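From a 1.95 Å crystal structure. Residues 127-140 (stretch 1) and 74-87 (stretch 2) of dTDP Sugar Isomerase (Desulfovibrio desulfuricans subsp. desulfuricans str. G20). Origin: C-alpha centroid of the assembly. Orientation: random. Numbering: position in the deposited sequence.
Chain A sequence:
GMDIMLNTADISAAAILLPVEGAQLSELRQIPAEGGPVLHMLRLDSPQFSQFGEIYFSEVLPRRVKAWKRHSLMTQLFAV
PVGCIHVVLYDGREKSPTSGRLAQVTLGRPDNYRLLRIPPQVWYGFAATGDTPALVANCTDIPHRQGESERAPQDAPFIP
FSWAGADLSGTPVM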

# COMPACT_ATOMS: atom_id res chain seq x y z
N ALA A 127 9.35 12.68 7.09
CA ALA A 127 9.55 12.14 8.43
C ALA A 127 8.25 11.79 9.12
O ALA A 127 7.24 12.43 8.95
CB ALA A 127 10.34 13.14 9.28
N ALA A 128 8.33 10.74 9.94
CA ALA A 128 7.20 10.27 10.73
C ALA A 128 7.08 11.09 12.01
O ALA A 128 8.04 11.28 12.74
CB ALA A 128 7.35 8.77 11.08
N THR A 129 5.87 11.55 12.25
CA THR A 129 5.55 12.32 13.46
C THR A 129 4.90 11.43 14.50
O THR A 129 4.42 10.32 14.23
CB THR A 129 4.58 13.48 13.16
OG1 THR A 129 3.32 12.93 12.75
CG2 THR A 129 5.12 14.38 12.05
N GLY A 130 4.91 11.90 15.72
CA GLY A 130 4.25 11.15 16.78
C GLY A 130 5.12 10.07 17.38
O GLY A 130 6.34 10.14 17.35
N ASP A 131 4.46 9.03 17.87
CA ASP A 131 5.16 7.98 18.58
C ASP A 131 4.89 6.57 18.08
O ASP A 131 5.14 5.60 18.78
CB ASP A 131 4.87 8.06 20.09
CG ASP A 131 3.43 7.77 20.42
OD1 ASP A 131 2.67 7.42 19.49
OD2 ASP A 131 3.07 7.88 21.61
N THR A 132 4.38 6.49 16.86
CA THR A 132 4.17 5.21 16.19
C THR A 132 4.62 5.32 14.72
O THR A 132 4.66 6.40 14.17
CB THR A 132 2.72 4.68 16.31
OG1 THR A 132 1.81 5.59 15.69
CG2 THR A 132 2.36 4.51 17.77
N PRO A 133 4.97 4.19 14.11
CA PRO A 133 5.49 4.25 12.75
C PRO A 133 4.47 4.61 11.69
O PRO A 133 3.26 4.45 11.86
CB PRO A 133 6.02 2.82 12.50
CG PRO A 133 5.96 2.11 13.82
CD PRO A 133 4.93 2.81 14.64
N ALA A 134 5.02 5.13 10.61
CA ALA A 134 4.24 5.46 9.44
C ALA A 134 4.56 4.46 8.35
O ALA A 134 5.63 3.82 8.33
CB ALA A 134 4.53 6.89 8.97
N LEU A 135 3.58 4.28 7.48
CA LEU A 135 3.74 3.45 6.28
C LEU A 135 3.34 4.31 5.10
O LEU A 135 2.19 4.69 4.95
CB LEU A 135 2.88 2.19 6.29
CG LEU A 135 3.26 1.27 5.11
CD1 LEU A 135 4.59 0.53 5.43
CD2 LEU A 135 2.16 0.30 4.79
N VAL A 136 4.33 4.63 4.29
CA VAL A 136 4.14 5.43 3.11
C VAL A 136 4.02 4.49 1.93
O VAL A 136 4.83 3.58 1.77
CB VAL A 136 5.37 6.38 2.89
CG1 VAL A 136 5.15 7.28 1.72
CG2 VAL A 136 5.67 7.20 4.16
N ALA A 137 2.99 4.69 1.13
CA ALA A 137 2.81 3.92 -0.09
C ALA A 137 3.13 4.83 -1.26
O ALA A 137 2.79 6.01 -1.26
CB ALA A 137 1.39 3.36 -0.21
N ASN A 138 3.80 4.27 -2.25
CA ASN A 138 4.15 5.04 -3.44
C ASN A 138 3.84 4.25 -4.70
O ASN A 138 4.28 3.13 -4.85
CB ASN A 138 5.64 5.41 -3.40
CG ASN A 138 6.01 6.44 -4.44
OD1 ASN A 138 5.14 6.97 -5.13
ND2 ASN A 138 7.30 6.74 -4.56
N CYS A 139 3.04 4.84 -5.56
CA CYS A 139 2.73 4.24 -6.84
C CYS A 139 3.39 5.13 -7.88
O CYS A 139 2.94 6.25 -8.16
CB CYS A 139 1.22 4.17 -7.07
SG CYS A 139 0.77 3.28 -8.60
N THR A 140 4.48 4.62 -8.44
CA THR A 140 5.28 5.37 -9.39
C THR A 140 4.94 4.96 -10.81
O THR A 140 4.42 3.86 -11.08
CB THR A 140 6.75 5.18 -9.11
OG1 THR A 140 7.09 3.83 -9.40
CG2 THR A 140 7.05 5.48 -7.68
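Stretch 2 (74-87) MTQLFAVPVGCIHV

A137 and A79 exchange two main-chain hydrogen bonds, A137 N to A79 O at 2.7 Å, the shortest direct hydrogen bond between the stretches, and A79 N to A137 O at 2.9 Å. On one side of this pair C139 N donates to L77 O at 3.0 Å; on the other, L135 N donates to V82 O at 2.9 Å. Between A137 and L135 the register slips by one residue, a beta bulge: A137 faces A79, but L135 faces V82 rather than P81. P81, which as a proline has no amide hydrogen to give, instead brings its CD to 3.0 Å from L135 O.

The N138 side chain (chi1 t) reaches along the partner strand and uses both ends of its amide, ND2 donating to Q76 OE1 at 2.9 Å and OD1 accepting from L77 N at 3.0 Å. C139 N bonds to L77 O, but the reciprocal bond from L77 N to C139 O is not made; L77 N donates to N138 OD1 instead.

Past G83, the segment through I85 and H86 pairs, again antiparallel, with A127 and A128. A127 and H86 exchange two hydrogen bonds, H86 N to A127 O at 2.9 Å and A127 N to H86 O at 3.0 Å, and T129 N donates to C84 O at 3.0 Å. Water 2 ties the corner together, accepting from C84 N at 3.0 Å and lying 2.7 Å from T129 O and 2.8 Å from T132 O. At the far end, water 1 bridges T75 O (2.7 Å) and C139 O (3.0 Å). These contacts hold strand 76-82 antiparallel beside strand 134-140, with 149° between their N-to-C directions and an axial closest approach of 4.6 Å. G83 has phi 75°, and its CA lies 4.2 Å from A134 CA; an ideal CB there would clash with P133 O at 2.5 Å and A134 CA at 2.8 Å.

Packing fills in around this frame. V136 sets CG1 over one face of the F78 ring, 4.1 Å from its centroid, while its CG2 meets I85 CD1 at 3.9 Å; N138 ND2 approaches the same ring at its edge, 3.5 Å from F78 CE1. A134 CB touches I85 CG2 at 3.5 Å. On the other side of the sheet L135 CB rests 3.8 Å from V82 CB. T129 CG2 covers a face of the H86 ring, 3.7 Å from its centroid, and T140 CG2 lies 3.6 Å from SE of selenomethionine M74. Together the two stretches bury 984 Å².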

# COMPACT_ATOMS: atom_id res chain seq x y z
N MSE A 74 10.87 10.20 -13.18
CA MSE A 74 9.80 9.60 -12.39
C MSE A 74 8.97 10.59 -11.59
O MSE A 74 9.49 11.56 -11.02
CB MSE A 74 10.38 8.55 -11.43
CG MSE A 74 9.35 7.72 -10.74
SE MSE A 74 10.11 6.61 -9.31
CE MSE A 74 11.36 5.57 -10.34
N THR A 75 7.66 10.31 -11.56
CA THR A 75 6.70 11.03 -10.72
C THR A 75 6.28 10.12 -9.56
O THR A 75 6.04 8.93 -9.75
CB THR A 75 5.44 11.42 -11.51
OG1 THR A 75 5.80 12.33 -12.52
CG2 THR A 75 4.36 12.04 -10.62
N GLN A 76 6.16 10.72 -8.38
CA GLN A 76 5.75 9.99 -7.18
C GLN A 76 4.29 10.29 -6.87
O GLN A 76 3.79 11.38 -7.13
CB GLN A 76 6.58 10.42 -5.94
CG GLN A 76 8.06 10.69 -6.18
CD GLN A 76 8.81 9.57 -6.87
OE1 GLN A 76 8.63 8.39 -6.56
NE2 GLN A 76 9.71 9.95 -7.78
N LEU A 77 3.62 9.25 -6.36
CA LEU A 77 2.23 9.35 -5.86
C LEU A 77 2.19 8.67 -4.49
O LEU A 77 2.10 7.44 -4.37
CB LEU A 77 1.19 8.75 -6.81
CG LEU A 77 0.97 9.50 -8.13
CD1 LEU A 77 0.01 8.71 -9.01
CD2 LEU A 77 0.47 10.88 -7.87
N PHE A 78 2.30 9.52 -3.47
CA PHE A 78 2.35 9.13 -2.06
C PHE A 78 0.98 9.08 -1.41
O PHE A 78 0.17 9.99 -1.56
CB PHE A 78 3.13 10.16 -1.22
CG PHE A 78 4.63 10.01 -1.24
CD1 PHE A 78 5.28 9.27 -2.19
CD2 PHE A 78 5.39 10.72 -0.31
CE1 PHE A 78 6.67 9.17 -2.19
CE2 PHE A 78 6.79 10.64 -0.32
CZ PHE A 78 7.42 9.86 -1.27
N ALA A 79 0.79 8.02 -0.65
CA ALA A 79 -0.36 7.90 0.27
C ALA A 79 0.19 7.34 1.57
O ALA A 79 1.17 6.62 1.56
CB ALA A 79 -1.51 7.06 -0.28
N VAL A 80 -0.41 7.75 2.68
CA VAL A 80 0.05 7.33 4.02
C VAL A 80 -1.10 6.68 4.80
O VAL A 80 -1.80 7.33 5.58
CB VAL A 80 0.65 8.52 4.79
CG1 VAL A 80 1.07 8.10 6.19
CG2 VAL A 80 1.87 9.13 4.01
N PRO A 81 -1.30 5.38 4.59
CA PRO A 81 -2.45 4.70 5.22
C PRO A 81 -2.26 4.33 6.67
O PRO A 81 -3.23 4.02 7.36
CB PRO A 81 -2.60 3.43 4.39
CG PRO A 81 -1.27 3.21 3.76
CD PRO A 81 -0.52 4.50 3.73
N VAL A 82 -1.02 4.38 7.11
CA VAL A 82 -0.69 4.10 8.52
C VAL A 82 0.20 5.21 9.06
O VAL A 82 1.18 5.61 8.42
CB VAL A 82 -0.02 2.71 8.70
CG1 VAL A 82 0.44 2.48 10.15
CG2 VAL A 82 -0.99 1.60 8.25
N GLY A 83 -0.20 5.76 10.20
CA GLY A 83 0.57 6.81 10.85
C GLY A 83 0.48 8.18 10.21
O GLY A 83 -0.51 8.52 9.55
N CYS A 84 1.55 8.94 10.37
CA CYS A 84 1.56 10.31 9.88
C CYS A 84 2.92 10.79 9.51
O CYS A 84 3.88 10.53 10.23
CB CYS A 84 0.85 11.20 10.89
SG CYS A 84 0.63 12.92 10.44
N ILE A 85 3.02 11.48 8.38
CA ILE A 85 4.30 12.06 8.00
C ILE A 85 4.18 13.50 7.59
O ILE A 85 3.11 14.01 7.25
CB ILE A 85 5.03 11.33 6.81
CG1 ILE A 85 4.30 11.61 5.50
CG2 ILE A 85 5.27 9.82 7.11
CD1 ILE A 85 4.93 10.99 4.27
N HIS A 86 5.33 14.14 7.69
CA HIS A 86 5.54 15.50 7.22
C HIS A 86 6.44 15.38 6.01
O HIS A 86 7.54 14.82 6.09
CB HIS A 86 6.17 16.39 8.30
CG HIS A 86 5.18 16.91 9.29
ND1 HIS A 86 5.39 18.04 10.04
CD2 HIS A 86 3.92 16.49 9.58
CE1 HIS A 86 4.33 18.27 10.80
NE2 HIS A 86 3.41 17.35 10.52
N VAL A 87 5.93 15.86 4.88
CA VAL A 87 6.70 15.88 3.64
C VAL A 87 7.12 17.30 3.32
O VAL A 87 6.37 18.24 3.53
CB VAL A 87 5.88 15.36 2.43
CG1 VAL A 87 6.78 15.30 1.17
CG2 VAL A 87 5.23 14.01 2.71
O HOH W 1 3.50 8.13 -10.39
O HOH W 2 3.38 8.35 12.67